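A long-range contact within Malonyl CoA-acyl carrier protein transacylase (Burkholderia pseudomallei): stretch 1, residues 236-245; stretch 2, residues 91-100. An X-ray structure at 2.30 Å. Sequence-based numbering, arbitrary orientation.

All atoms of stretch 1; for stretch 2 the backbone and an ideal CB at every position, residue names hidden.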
# COMPACT_ATOMS: atom_id res chain seq x y z
N ARG A 236 3.70 16.59 9.81
CA ARG A 236 2.47 15.85 9.80
C ARG A 236 2.65 14.41 9.44
O ARG A 236 1.74 13.76 8.99
CB ARG A 236 1.45 16.44 8.84
CG ARG A 236 1.39 17.91 8.76
CD ARG A 236 0.64 18.46 9.89
NE ARG A 236 -0.77 18.64 9.61
CZ ARG A 236 -1.65 19.01 10.52
NH1 ARG A 236 -1.26 19.21 11.76
NH2 ARG A 236 -2.90 19.17 10.19
N VAL A 237 3.83 13.91 9.63
CA VAL A 237 4.11 12.54 9.27
C VAL A 237 3.27 11.55 10.04
O VAL A 237 2.60 10.78 9.47
CB VAL A 237 5.60 12.21 9.37
CG1 VAL A 237 5.90 10.91 8.78
CG2 VAL A 237 6.40 13.29 8.75
N SER A 238 3.30 11.59 11.35
CA SER A 238 2.46 10.70 12.10
C SER A 238 1.04 10.98 11.85
O SER A 238 0.25 10.11 11.77
CB SER A 238 2.75 10.80 13.58
OG SER A 238 4.10 10.70 13.75
N GLU A 239 0.67 12.23 11.71
CA GLU A 239 -0.69 12.53 11.33
C GLU A 239 -1.08 11.80 10.03
O GLU A 239 -2.07 11.09 9.99
CB GLU A 239 -0.88 14.04 11.21
CG GLU A 239 -2.28 14.49 10.96
CD GLU A 239 -2.39 15.93 10.46
OE1 GLU A 239 -2.71 16.17 9.28
OE2 GLU A 239 -2.16 16.82 11.27
N GLY A 240 -0.28 11.93 8.99
CA GLY A 240 -0.60 11.37 7.70
C GLY A 240 -0.65 9.89 7.72
O GLY A 240 -1.43 9.26 7.06
N LEU A 241 0.20 9.34 8.54
CA LEU A 241 0.39 7.94 8.60
C LEU A 241 -0.79 7.31 9.23
O LEU A 241 -1.22 6.29 8.83
CB LEU A 241 1.65 7.65 9.39
CG LEU A 241 2.23 6.28 9.17
CD1 LEU A 241 2.09 5.87 7.76
CD2 LEU A 241 3.59 6.09 9.68
N ALA A 242 -1.31 7.95 10.25
CA ALA A 242 -2.42 7.42 11.01
C ALA A 242 -3.71 7.56 10.25
O ALA A 242 -4.47 6.66 10.12
CB ALA A 242 -2.52 8.07 12.25
N GLN A 243 -3.98 8.72 9.73
CA GLN A 243 -5.17 8.92 8.96
C GLN A 243 -5.29 7.96 7.78
O GLN A 243 -6.35 7.61 7.38
CB GLN A 243 -5.22 10.38 8.55
CG GLN A 243 -6.56 11.00 8.72
CD GLN A 243 -7.10 11.03 10.12
OE1 GLN A 243 -6.41 11.34 11.08
NE2 GLN A 243 -8.38 10.76 10.24
N GLN A 244 -4.16 7.51 7.27
CA GLN A 244 -4.07 6.59 6.15
C GLN A 244 -4.99 5.36 6.26
O GLN A 244 -5.62 4.99 5.34
CB GLN A 244 -2.60 6.18 5.97
CG GLN A 244 -2.19 5.68 4.65
CD GLN A 244 -1.56 4.32 4.71
OE1 GLN A 244 -2.04 3.47 5.37
NE2 GLN A 244 -0.50 4.14 4.04
N ILE A 245 -5.05 4.78 7.45
CA ILE A 245 -5.75 3.56 7.75
C ILE A 245 -7.25 3.55 7.51
O ILE A 245 -7.78 2.59 7.06
CB ILE A 245 -5.42 3.10 9.20
CG1 ILE A 245 -4.11 2.38 9.27
CG2 ILE A 245 -6.48 2.26 9.77
CD1 ILE A 245 -3.47 2.48 10.54
N UNK A 91 1.94 1.99 -1.60
CA UNK A 91 0.52 1.66 -1.60
C UNK A 91 0.08 1.00 -0.31
O UNK A 91 0.32 -0.20 -0.06
CB UNK A 91 0.19 0.74 -2.78
N UNK A 92 -0.53 1.82 0.54
CA UNK A 92 -0.99 1.45 1.87
C UNK A 92 0.20 0.95 2.71
O UNK A 92 0.97 1.77 3.20
CB UNK A 92 -2.08 0.38 1.78
N UNK A 93 0.43 -0.35 2.84
CA UNK A 93 1.64 -0.85 3.43
C UNK A 93 2.90 -0.23 2.85
O UNK A 93 3.71 0.20 3.56
CB UNK A 93 1.69 -2.37 3.27
N UNK A 94 3.03 -0.23 1.55
CA UNK A 94 4.12 0.39 0.86
C UNK A 94 4.51 1.79 1.20
O UNK A 94 5.57 2.17 0.95
CB UNK A 94 3.81 0.35 -0.64
N UNK A 95 3.63 2.53 1.81
CA UNK A 95 3.93 3.85 2.27
C UNK A 95 4.99 3.85 3.38
O UNK A 95 5.79 4.72 3.47
CB UNK A 95 2.65 4.52 2.76
N UNK A 96 4.98 2.81 4.19
CA UNK A 96 5.98 2.60 5.17
C UNK A 96 7.36 2.46 4.61
O UNK A 96 8.23 3.00 5.15
CB UNK A 96 5.63 1.36 6.00
N UNK A 97 7.52 1.77 3.51
CA UNK A 97 8.80 1.73 2.81
C UNK A 97 9.20 3.05 2.13
O UNK A 97 10.40 3.28 1.97
CB UNK A 97 8.76 0.62 1.76
N UNK A 98 8.24 3.84 1.66
CA UNK A 98 8.49 5.23 1.14
C UNK A 98 9.04 6.11 2.25
O UNK A 98 10.03 6.81 2.06
CB UNK A 98 7.21 5.85 0.58
N UNK A 99 8.36 6.12 3.41
CA UNK A 99 8.81 6.86 4.58
C UNK A 99 10.19 6.38 5.03
O UNK A 99 11.06 7.21 5.39
CB UNK A 99 7.80 6.72 5.72
N UNK A 100 10.44 5.05 4.94
CA UNK A 100 11.76 4.51 5.26
C UNK A 100 12.86 5.11 4.35
O UNK A 100 13.86 5.62 4.83
CB UNK A 100 11.74 2.99 5.13

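The two segments run nearly antiparallel, their helix axes at 165° and 11.6 Å apart at closest approach, so that the start of stretch 2 lies beside Gln244 and its end beside Val237.

At position 91 CA-to-CB points away and stretch 1 leaves the side chain unconstrained; many residues would fit, and the deposited one is His91.

Position 92 has a positive phi (59/-98), a conformation that glycine adopts most easily and that other residues can adopt at some cost. Its ideal CB points sideways, 4.7 Å from Gln244 NE2, which leaves room for a small side chain. Gln244 NE2 donates a hydrogen bond to the backbone O of 92 at 2.9 Å. The residue is Ser92, whose OG bonds elsewhere in the structure.

Position 93 points away, and stretch 1 makes no demand on it; it is Leu93. Position 94 also points away, but here the backbone itself is restrictive, because an ideal CB would lie 2.7 Å from the backbone N of residue 91. Glycine is strongly favoured, and Gly94 is found.

Position 95 points toward stretch 1. Its ideal CB is 3.4 Å from Gln244 NE2 and 5.2 Å from Leu241 CD1, and the backbone carbonyl of Gly240 lies beyond. A long side chain ending in an acceptor, glutamate or glutamine, would suit best; methionine could fill the space but not answer the amide. Glu95 extends with chi1 and chi2 both t, bringing OE1 to 3.4 Å from Gln244 NE2. A water donates to both Glu95 OE1 (2.7 Å) and Gly240 O (3.0 Å), allowing two acceptors to share one bridge.

At position 96 CA-to-CB runs sideways and the ideal CB is not close to any atom of stretch 1, so only a sizeable side chain could reach the methyls of Leu241; leucine, methionine or an aromatic would serve. Phe96, with chi1 m, brings CE1 to 3.6 Å from Leu241 CD2, while Leu241 CD1 sits over one ring face, 4.1 Å from the ring centroid, in a CH-pi contact.

Positions 97 and 98 are out of reach and little defined by stretch 1; they are Asn97 and Ala98.

Position 99 points toward the apolar groups of Val237 and Leu241, again at a distance that calls for a branched or long aliphatic side chain, such as leucine, isoleucine or methionine. Leu99 (chi1 m, chi2 t) uses both methyls: CD1 packs 3.7 Å from Leu241 CD2, and CD2 lies 4.1 Å from Val237 CG1.

Position 100 is out of reach; it is Leu100.

Stretch 2, residues 91-100: HSLGEFNALL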
# COMPACT_ATOMS: atom_id res chain seq x y z
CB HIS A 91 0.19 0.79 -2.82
CG HIS A 91 -1.27 0.77 -3.17
ND1 HIS A 91 -2.22 0.23 -2.33
CD2 HIS A 91 -1.93 1.22 -4.26
CE1 HIS A 91 -3.41 0.33 -2.89
NE2 HIS A 91 -3.27 0.95 -4.05
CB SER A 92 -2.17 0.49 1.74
OG SER A 92 -2.50 -0.02 3.01
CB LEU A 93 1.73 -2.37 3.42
CG LEU A 93 2.93 -3.04 4.09
CD1 LEU A 93 4.21 -3.01 3.36
CD2 LEU A 93 3.11 -2.69 5.51
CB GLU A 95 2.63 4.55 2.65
CG GLU A 95 2.72 5.91 3.18
CD GLU A 95 1.49 6.73 2.95
OE1 GLU A 95 0.90 7.21 3.89
OE2 GLU A 95 1.12 6.94 1.85
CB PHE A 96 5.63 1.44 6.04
CG PHE A 96 4.57 1.75 7.00
CD1 PHE A 96 4.87 2.25 8.22
CD2 PHE A 96 3.27 1.57 6.67
CE1 PHE A 96 3.89 2.55 9.05
CE2 PHE A 96 2.33 1.86 7.51
CZ PHE A 96 2.62 2.35 8.70
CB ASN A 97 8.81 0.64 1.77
CG ASN A 97 8.67 -0.71 2.38
OD1 ASN A 97 7.57 -1.30 2.35
ND2 ASN A 97 9.78 -1.23 2.91
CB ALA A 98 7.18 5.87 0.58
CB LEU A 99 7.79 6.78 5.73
CG LEU A 99 6.41 7.41 5.49
CD1 LEU A 99 5.40 7.08 6.63
CD2 LEU A 99 6.57 8.95 5.26
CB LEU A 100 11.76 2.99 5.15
CG LEU A 100 13.12 2.34 5.35
CD1 LEU A 100 13.70 2.60 6.74
CD2 LEU A 100 13.05 0.79 5.05
O HOH W 1 -1.01 9.15 4.14
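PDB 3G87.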